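Local coordinates for protein magnesium-protoporphyrin O-methyltransferase (Synechocystis sp., PDB 4QDJ) that transfers a methyl group from S-adenosyl-L-methionine to magnesium-protoporphyrin IX, yielding its 13-monomethyl ester on the pathway to chlorophyll, at residues A[35-40]-A[217-221]; A[81-86]-A[108-114]. All coordinates share one frame; numbering follows the deposited sequence.

Contact 1. Residues A[35-40]-A[217-221]; sequences FVQKDI and TRFYY
Asp39 shows how one carboxylate can organise a turn of the chain: reaching out from the helix, it takes hydrogen bonds from three consecutive residues of 217-221. With CG anti to the backbone N (chi1 -177°), Asp39 OD2 receives the hydroxyl OG1 of Thr217 at a very short 2.5 Å. The same Asp39 OD2 accepts the backbone N of Phe219 at 2.7 Å, a donor standing well above the carboxylate plane. Asp39 OD1 meets the backbone N of Arg218 on its syn side at 3.2 Å, so both oxygens are engaged. Thr217 OG1 in turn accepts a weak bond from the backbone N of Tyr220, 3.1 Å away. The aromatic flank is apolar: Val36 CG2 lies over one face of the Phe219 ring, 4.0 Å from its centroid, while Arg218 CG covers the opposite face. The rings of Phe35 and Phe219 meet obliquely, their planes at 66°. Farther along, Ile40 CG2 touches Tyr220 CD1 at 4.2 Å, and the Tyr220 hydroxyl is hydrogen-bonded to Asp135 and Thr47. Thr217 N bonds back to Tyr220 O, closing a tight connection between antiparallel strands 207-216 and 221-229, the C-terminal hairpin characteristic of the class I methyltransferase fold.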
ATOM      1  N   PHE A  35      12.452  -8.528  18.445  1.00 14.45           N
ATOM      2  CA  PHE A  35      13.446  -8.344  17.388  1.00 15.54           C
ATOM      3  C   PHE A  35      12.914  -8.682  15.993  1.00 16.57           C
ATOM      4  O   PHE A  35      13.398  -8.151  14.996  1.00 16.75           O
ATOM      5  CB  PHE A  35      14.753  -9.090  17.701  1.00 18.67           C
ATOM      6  CG  PHE A  35      14.688 -10.573  17.470  1.00 20.80           C
ATOM      7  CD1 PHE A  35      14.194 -11.420  18.449  1.00 22.83           C
ATOM      8  CD2 PHE A  35      15.149 -11.121  16.285  1.00 21.83           C
ATOM      9  CE1 PHE A  35      14.146 -12.787  18.241  1.00 23.88           C
ATOM     10  CE2 PHE A  35      15.103 -12.487  16.071  1.00 23.19           C
ATOM     11  CZ  PHE A  35      14.601 -13.321  17.050  1.00 24.13           C
ATOM     12  N   VAL A  36      11.907  -9.547  15.931  1.00 15.58           N
ATOM     13  CA  VAL A  36      11.259  -9.870  14.664  1.00 17.48           C
ATOM     14  C   VAL A  36      10.428  -8.685  14.179  1.00 15.94           C
ATOM     15  O   VAL A  36      10.516  -8.279  13.017  1.00 16.04           O
ATOM     16  CB  VAL A  36      10.350 -11.108  14.796  1.00 19.58           C
ATOM     17  CG1 VAL A  36       9.616 -11.373  13.488  1.00 20.45           C
ATOM     18  CG2 VAL A  36      11.164 -12.323  15.220  1.00 20.27           C
ATOM     19  N   GLN A  37       9.621  -8.138  15.081  1.00 14.71           N
ATOM     20  CA  GLN A  37       8.787  -6.980  14.780  1.00 13.77           C
ATOM     21  C   GLN A  37       9.631  -5.758  14.433  1.00 12.84           C
ATOM     22  O   GLN A  37       9.257  -4.960  13.574  1.00 13.00           O
ATOM     23  CB  GLN A  37       7.869  -6.665  15.966  1.00 16.08           C
ATOM     24  CG  GLN A  37       6.824  -7.736  16.242  1.00 20.00           C
ATOM     25  CD  GLN A  37       6.224  -7.627  17.631  1.00 23.86           C
ATOM     26  OE1 GLN A  37       6.717  -6.884  18.480  1.00 24.95           O
ATOM     27  NE2 GLN A  37       5.153  -8.376  17.871  0.66 24.01           N
ATOM     28  N   LYS A  38      10.769  -5.615  15.106  1.00 12.49           N
ATOM     29  CA  LYS A  38      11.671  -4.500  14.843  1.00 12.64           C
ATOM     30  C   LYS A  38      12.245  -4.604  13.434  1.00 12.44           C
ATOM     31  O   LYS A  38      12.386  -3.602  12.732  1.00 12.71           O
ATOM     32  CB  LYS A  38      12.802  -4.471  15.874  1.00 14.64           C
ATOM     33  CG  LYS A  38      13.754  -3.293  15.724  1.00 18.65           C
ATOM     34  CD  LYS A  38      13.010  -1.968  15.770  0.64 19.87           C
ATOM     35  CE  LYS A  38      13.954  -0.815  16.072  0.30 20.83           C
ATOM     36  NZ  LYS A  38      15.123  -0.790  15.152  0.31 21.24           N
ATOM     37  N   ASP A  39      12.569  -5.827  13.028  1.00 12.41           N
ATOM     38  CA  ASP A  39      13.077  -6.083  11.686  1.00 12.60           C
ATOM     39  C   ASP A  39      12.033  -5.717  10.631  1.00 12.76           C
ATOM     40  O   ASP A  39      12.359  -5.145   9.587  1.00 12.59           O
ATOM     41  CB  ASP A  39      13.479  -7.553  11.554  1.00 15.29           C
ATOM     42  CG  ASP A  39      14.088  -7.871  10.207  1.00 18.68           C
ATOM     43  OD1 ASP A  39      15.314  -7.689  10.053  1.00 22.18           O
ATOM     44  OD2 ASP A  39      13.342  -8.303   9.305  0.62 17.77           O
ATOM     45  N   ILE A  40      10.776  -6.042  10.915  1.00 10.84           N
ATOM     46  CA  ILE A  40       9.670  -5.705  10.024  1.00 11.08           C
ATOM     47  C   ILE A  40       9.456  -4.193   9.961  1.00 10.97           C
ATOM     48  O   ILE A  40       9.243  -3.630   8.884  1.00 10.63           O
ATOM     49  CB  ILE A  40       8.369  -6.402  10.468  1.00 13.69           C
ATOM     50  CG1 ILE A  40       8.521  -7.920  10.358  1.00 15.04           C
ATOM     51  CG2 ILE A  40       7.185  -5.920   9.642  1.00 12.69           C
ATOM     52  CD1 ILE A  40       7.342  -8.693  10.913  1.00 17.13           C
ATOM     53  N   THR A 217      15.356  -7.905   4.505  1.00 23.83           N
ATOM     54  CA  THR A 217      15.883  -8.020   5.856  1.00 25.44           C
ATOM     55  C   THR A 217      15.714  -9.462   6.307  1.00 25.75           C
ATOM     56  O   THR A 217      15.411 -10.339   5.499  1.00 27.24           O
ATOM     57  CB  THR A 217      15.170  -7.079   6.841  1.00 25.74           C
ATOM     58  OG1 THR A 217      13.814  -7.502   7.014  1.00 25.80           O
ATOM     59  CG2 THR A 217      15.194  -5.644   6.328  1.00 25.86           C
ATOM     60  N   ARG A 218      15.901  -9.710   7.597  1.00 25.22           N
ATOM     61  CA  ARG A 218      15.831 -11.067   8.118  1.00 26.19           C
ATOM     62  C   ARG A 218      14.422 -11.653   8.036  1.00 23.53           C
ATOM     63  O   ARG A 218      14.248 -12.820   7.687  1.00 24.36           O
ATOM     64  CB  ARG A 218      16.355 -11.109   9.556  1.00 30.32           C
ATOM     65  CG  ARG A 218      16.485 -12.504  10.135  0.79 38.02           C
ATOM     66  CD  ARG A 218      17.406 -12.503  11.344  0.70 25.82           C
ATOM     67  NE  ARG A 218      17.366 -13.769  12.068  0.80 57.58           N
ATOM     68  CZ  ARG A 218      18.349 -14.219  12.840  0.68 66.43           C
ATOM     69  NH1 ARG A 218      19.460 -13.511  12.983  0.70 59.21           N
ATOM     70  NH2 ARG A 218      18.224 -15.383  13.463  0.60 43.44           N
ATOM     71  N   PHE A 219      13.417 -10.837   8.340  1.00 19.97           N
ATOM     72  CA  PHE A 219      12.040 -11.320   8.414  1.00 19.42           C
ATOM     73  C   PHE A 219      11.086 -10.553   7.507  1.00 19.86           C
ATOM     74  O   PHE A 219       9.874 -10.757   7.561  1.00 22.16           O
ATOM     75  CB  PHE A 219      11.531 -11.247   9.854  1.00 20.72           C
ATOM     76  CG  PHE A 219      12.352 -12.035  10.828  1.00 21.13           C
ATOM     77  CD1 PHE A 219      12.225 -13.411  10.905  1.00 22.93           C
ATOM     78  CD2 PHE A 219      13.248 -11.399  11.672  1.00 20.49           C
ATOM     79  CE1 PHE A 219      12.978 -14.141  11.803  1.00 24.10           C
ATOM     80  CE2 PHE A 219      14.003 -12.125  12.574  1.00 22.63           C
ATOM     81  CZ  PHE A 219      13.870 -13.496  12.637  1.00 23.34           C
ATOM     82  N   TYR A 220      11.631  -9.670   6.679  1.00 16.44           N
ATOM     83  CA  TYR A 220      10.808  -8.844   5.808  1.00 15.13           C
ATOM     84  C   TYR A 220      11.371  -8.836   4.393  1.00 15.66           C
ATOM     85  O   TYR A 220      12.538  -8.512   4.180  1.00 17.42           O
ATOM     86  CB  TYR A 220      10.710  -7.419   6.364  1.00 14.66           C
ATOM     87  CG  TYR A 220       9.939  -6.449   5.494  1.00 13.59           C
ATOM     88  CD1 TYR A 220       8.565  -6.290   5.640  1.00 12.91           C
ATOM     89  CD2 TYR A 220      10.588  -5.680   4.538  1.00 12.78           C
ATOM     90  CE1 TYR A 220       7.860  -5.397   4.845  1.00 12.17           C
ATOM     91  CE2 TYR A 220       9.895  -4.788   3.743  1.00 12.36           C
ATOM     92  CZ  TYR A 220       8.534  -4.648   3.900  1.00 11.48           C
ATOM     93  OH  TYR A 220       7.856  -3.755   3.102  1.00 12.07           O
ATOM     94  N   TYR A 221      10.534  -9.202   3.429  1.00 15.92           N
ATOM     95  CA  TYR A 221      10.949  -9.252   2.034  1.00 17.83           C
ATOM     96  C   TYR A 221       9.883  -8.606   1.169  1.00 17.19           C
ATOM     97  O   TYR A 221       8.739  -9.060   1.135  1.00 20.77           O
ATOM     98  CB  TYR A 221      11.181 -10.699   1.597  1.00 22.08           C
ATOM     99  CG  TYR A 221      12.159 -11.445   2.476  1.00 26.30           C
ATOM    100  CD1 TYR A 221      13.520 -11.437   2.197  0.43 27.72           C
ATOM    101  CD2 TYR A 221      11.722 -12.155   3.587  1.00 29.01           C
ATOM    102  CE1 TYR A 221      14.418 -12.116   2.999  0.59 29.22           C
ATOM    103  CE2 TYR A 221      12.612 -12.834   4.396  1.00 29.75           C
ATOM    104  CZ  TYR A 221      13.959 -12.814   4.096  1.00 30.71           C
ATOM    105  OH  TYR A 221      14.849 -13.491   4.899  0.47 30.04           O
TER

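Contact 2. Residues A[81-86]-A[108-114]; sequences AQAGAL and LAYGNQP
The carboxamide of Asn112 reaches across to the end of helix 77-82, where its single nitrogen bridges two backbone carbonyls. Asn112 CG is anti to its backbone N (chi1 -172°), which carries Asn112 ND2 to Ala81 O at 2.9 Å and Ala85 O at 2.8 Å. The second bond is the straighter, 163° at the hydrogen, and lies close to the amide plane; the first arrives on a lone pair of Ala81 O. That oxygen also accepts Gly84 N within the Schellman motif ending the helix, so Asn112 ND2 is a second donor to a carbonyl already used in the cap. A water lies within hydrogen-bonding distance of both Ala85 O and Gln113 O, a second, indirect link. Were Asn112 an alanine, the carboxamide would be gone; Ala85 O would probably lose its direct bond to 108-114 and Ala81 O would probably keep only Gly84 N of its two donors here.

Beside the amide the contact turns apolar. Ala81 CB packs on Pro114 CG at 3.7 Å and on Leu108 CD1 at 4.1 Å. Leu108 swings its CG away from its own carbonyl carbon (chi1 -57°) toward the helix end, where CD1 faces Ala81 and Leu108 CD2 meets Gln82 CG at 3.5 Å, the side chains crossing at about a right angle. The contact thus joins the C-terminal end of helix 77-82 and the turn into strand 86-91 to the loop leading from helix 94-108 into edge strand 115-118.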
ATOM      1  N   ALA A  81       2.095  13.444   1.317  1.00  7.45           N
ATOM      2  CA  ALA A  81       1.374  14.698   1.517  1.00  7.94           C
ATOM      3  C   ALA A  81       2.317  15.797   1.997  1.00  7.34           C
ATOM      4  O   ALA A  81       2.194  16.952   1.589  1.00  9.05           O
ATOM      5  CB  ALA A  81       0.232  14.508   2.502  1.00  8.57           C
ATOM      6  N   GLN A  82       3.255  15.431   2.867  1.00  6.95           N
ATOM      7  CA  GLN A  82       4.268  16.365   3.346  1.00  7.76           C
ATOM      8  C   GLN A  82       5.091  16.920   2.188  1.00  8.22           C
ATOM      9  O   GLN A  82       5.523  18.075   2.218  1.00 10.33           O
ATOM     10  CB  GLN A  82       5.186  15.683   4.368  1.00  7.18           C
ATOM     11  CG  GLN A  82       4.545  15.483   5.733  1.00  7.56           C
ATOM     12  CD  GLN A  82       5.400  14.664   6.685  1.00  8.92           C
ATOM     13  OE1 GLN A  82       5.949  13.626   6.312  1.00 11.59           O
ATOM     14  NE2 GLN A  82       5.515  15.129   7.926  1.00 10.15           N
ATOM     15  N   ALA A  83       5.293  16.094   1.164  1.00  7.78           N
ATOM     16  CA  ALA A  83       6.065  16.490  -0.011  1.00  7.97           C
ATOM     17  C   ALA A  83       5.215  17.224  -1.049  1.00  9.40           C
ATOM     18  O   ALA A  83       5.711  17.603  -2.112  1.00 12.42           O
ATOM     19  CB  ALA A  83       6.745  15.276  -0.633  1.00 10.07           C
ATOM     20  N   GLY A  84       3.934  17.414  -0.745  1.00  9.48           N
ATOM     21  CA  GLY A  84       3.063  18.203  -1.597  1.00  9.71           C
ATOM     22  C   GLY A  84       2.069  17.449  -2.467  1.00  9.07           C
ATOM     23  O   GLY A  84       1.293  18.070  -3.194  1.00 11.02           O
ATOM     24  N   ALA A  85       2.079  16.122  -2.406  1.00  7.70           N
ATOM     25  CA  ALA A  85       1.150  15.335  -3.217  1.00  7.84           C
ATOM     26  C   ALA A  85      -0.286  15.506  -2.740  1.00  8.89           C
ATOM     27  O   ALA A  85      -0.531  15.793  -1.568  1.00 10.19           O
ATOM     28  CB  ALA A  85       1.535  13.864  -3.200  1.00  7.92           C
ATOM     29  N   LEU A  86      -1.229  15.344  -3.662  1.00  8.42           N
ATOM     30  CA  LEU A  86      -2.640  15.288  -3.313  1.00 10.15           C
ATOM     31  C   LEU A  86      -2.995  13.823  -3.137  1.00  8.63           C
ATOM     32  O   LEU A  86      -3.211  13.106  -4.113  1.00  9.25           O
ATOM     33  CB  LEU A  86      -3.495  15.926  -4.407  1.00 13.16           C
ATOM     34  CG  LEU A  86      -3.142  17.382  -4.709  1.00 16.91           C
ATOM     35  CD1 LEU A  86      -4.110  17.971  -5.724  1.00 17.99           C
ATOM     36  CD2 LEU A  86      -3.127  18.202  -3.425  1.00 17.90           C
ATOM     37  N   LEU A 108       0.306  17.124  10.517  1.00 20.98           N
ATOM     38  CA  LEU A 108       0.059  18.013   9.385  1.00 19.86           C
ATOM     39  C   LEU A 108      -0.861  19.180   9.722  1.00 23.07           C
ATOM     40  O   LEU A 108      -0.918  20.160   8.977  1.00 23.07           O
ATOM     41  CB  LEU A 108      -0.518  17.233   8.203  1.00 19.04           C
ATOM     42  CG  LEU A 108       0.345  16.071   7.715  1.00 20.94           C
ATOM     43  CD1 LEU A 108      -0.208  15.488   6.429  1.00 19.63           C
ATOM     44  CD2 LEU A 108       1.767  16.542   7.525  1.00 23.93           C
ATOM     45  N   ALA A 109      -1.573  19.067  10.841  1.00 24.08           N
ATOM     46  CA  ALA A 109      -2.537  20.080  11.266  1.00 24.12           C
ATOM     47  C   ALA A 109      -3.543  20.404  10.163  1.00 25.18           C
ATOM     48  O   ALA A 109      -4.276  19.528   9.708  1.00 27.48           O
ATOM     49  CB  ALA A 109      -1.823  21.345  11.741  1.00 24.83           C
ATOM     50  N   TYR A 110      -3.563  21.658   9.723  1.00 24.90           N
ATOM     51  CA  TYR A 110      -4.512  22.083   8.699  1.00 25.28           C
ATOM     52  C   TYR A 110      -3.849  22.344   7.353  1.00 26.39           C
ATOM     53  O   TYR A 110      -4.421  22.999   6.481  1.00 27.47           O
ATOM     54  CB  TYR A 110      -5.295  23.306   9.173  1.00 25.36           C
ATOM     55  CG  TYR A 110      -6.047  23.036  10.450  1.00 25.48           C
ATOM     56  CD1 TYR A 110      -7.236  22.320  10.436  1.00 26.95           C
ATOM     57  CD2 TYR A 110      -5.556  23.469  11.672  1.00 25.57           C
ATOM     58  CE1 TYR A 110      -7.924  22.056  11.600  1.00 28.24           C
ATOM     59  CE2 TYR A 110      -6.236  23.213  12.843  1.00 25.23           C
ATOM     60  CZ  TYR A 110      -7.420  22.506  12.803  1.00 27.80           C
ATOM     61  OH  TYR A 110      -8.103  22.245  13.966  1.00 29.72           O
ATOM     62  N   GLY A 111      -2.641  21.818   7.187  1.00 25.46           N
ATOM     63  CA  GLY A 111      -1.943  21.919   5.922  1.00 24.19           C
ATOM     64  C   GLY A 111      -2.418  20.863   4.946  1.00 24.56           C
ATOM     65  O   GLY A 111      -3.554  20.393   5.019  1.00 26.10           O
ATOM     66  N   ASN A 112      -1.540  20.485   4.027  1.00 21.95           N
ATOM     67  CA  ASN A 112      -1.870  19.483   3.026  1.00 20.78           C
ATOM     68  C   ASN A 112      -2.012  18.095   3.650  1.00 21.58           C
ATOM     69  O   ASN A 112      -1.040  17.354   3.744  1.00 26.56           O
ATOM     70  CB  ASN A 112      -0.793  19.460   1.940  1.00 19.81           C
ATOM     71  CG  ASN A 112      -1.166  18.583   0.764  1.00 20.24           C
ATOM     72  OD1 ASN A 112      -2.314  18.576   0.317  1.00 23.95           O
ATOM     73  ND2 ASN A 112      -0.197  17.830   0.259  1.00 16.88           N
ATOM     74  N   GLN A 113      -3.222  17.759   4.089  1.00 21.33           N
ATOM     75  CA  GLN A 113      -3.502  16.439   4.648  1.00 18.40           C
ATOM     76  C   GLN A 113      -3.927  15.480   3.546  1.00 14.27           C
ATOM     77  O   GLN A 113      -4.564  15.890   2.577  1.00 16.34           O
ATOM     78  CB  GLN A 113      -4.639  16.513   5.671  1.00 20.65           C
ATOM     79  CG  GLN A 113      -4.283  17.098   7.027  1.00 23.02           C
ATOM     80  CD  GLN A 113      -5.392  16.891   8.043  1.00 23.90           C
ATOM     81  OE1 GLN A 113      -6.293  16.078   7.837  1.00 24.36           O
ATOM     82  NE2 GLN A 113      -5.331  17.627   9.146  1.00 24.05           N
ATOM     83  N   PRO A 114      -3.593  14.189   3.692  1.00 10.48           N
ATOM     84  CA  PRO A 114      -4.236  13.235   2.791  1.00  9.55           C
ATOM     85  C   PRO A 114      -5.712  13.149   3.135  1.00  9.90           C
ATOM     86  O   PRO A 114      -6.119  13.553   4.227  1.00 11.80           O
ATOM     87  CB  PRO A 114      -3.573  11.898   3.154  1.00  9.97           C
ATOM     88  CG  PRO A 114      -2.337  12.252   3.911  1.00 11.64           C
ATOM     89  CD  PRO A 114      -2.654  13.536   4.617  1.00 11.34           C
TER
HETATM   90  O   HOH W   1      -2.714  15.246   0.213  1.00 24.37           O

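The two contacts lie toward opposite ends of one seven-stranded mixed sheet in a Rossmann-like methyltransferase: contact 2 beside strands 86-91 and 115-118, contact 1 at the connection between strands 207-216 and 221-229. Their centres are 29 Å apart and their nearest atoms about 18 Å, so they do not touch. Both segments of contact 2 fall between the two segments of contact 1 in the sequence; 22 residues separate the former, 177 the latter. Contact 2 is therefore local, joining consecutive parallel-strand units, whereas contact 1, whose Tyr220 side chain is about 6 Å from the bound S-adenosylmethionine, brings the N-terminal part of the chain, through helix 35-58, to the C-terminal hairpin.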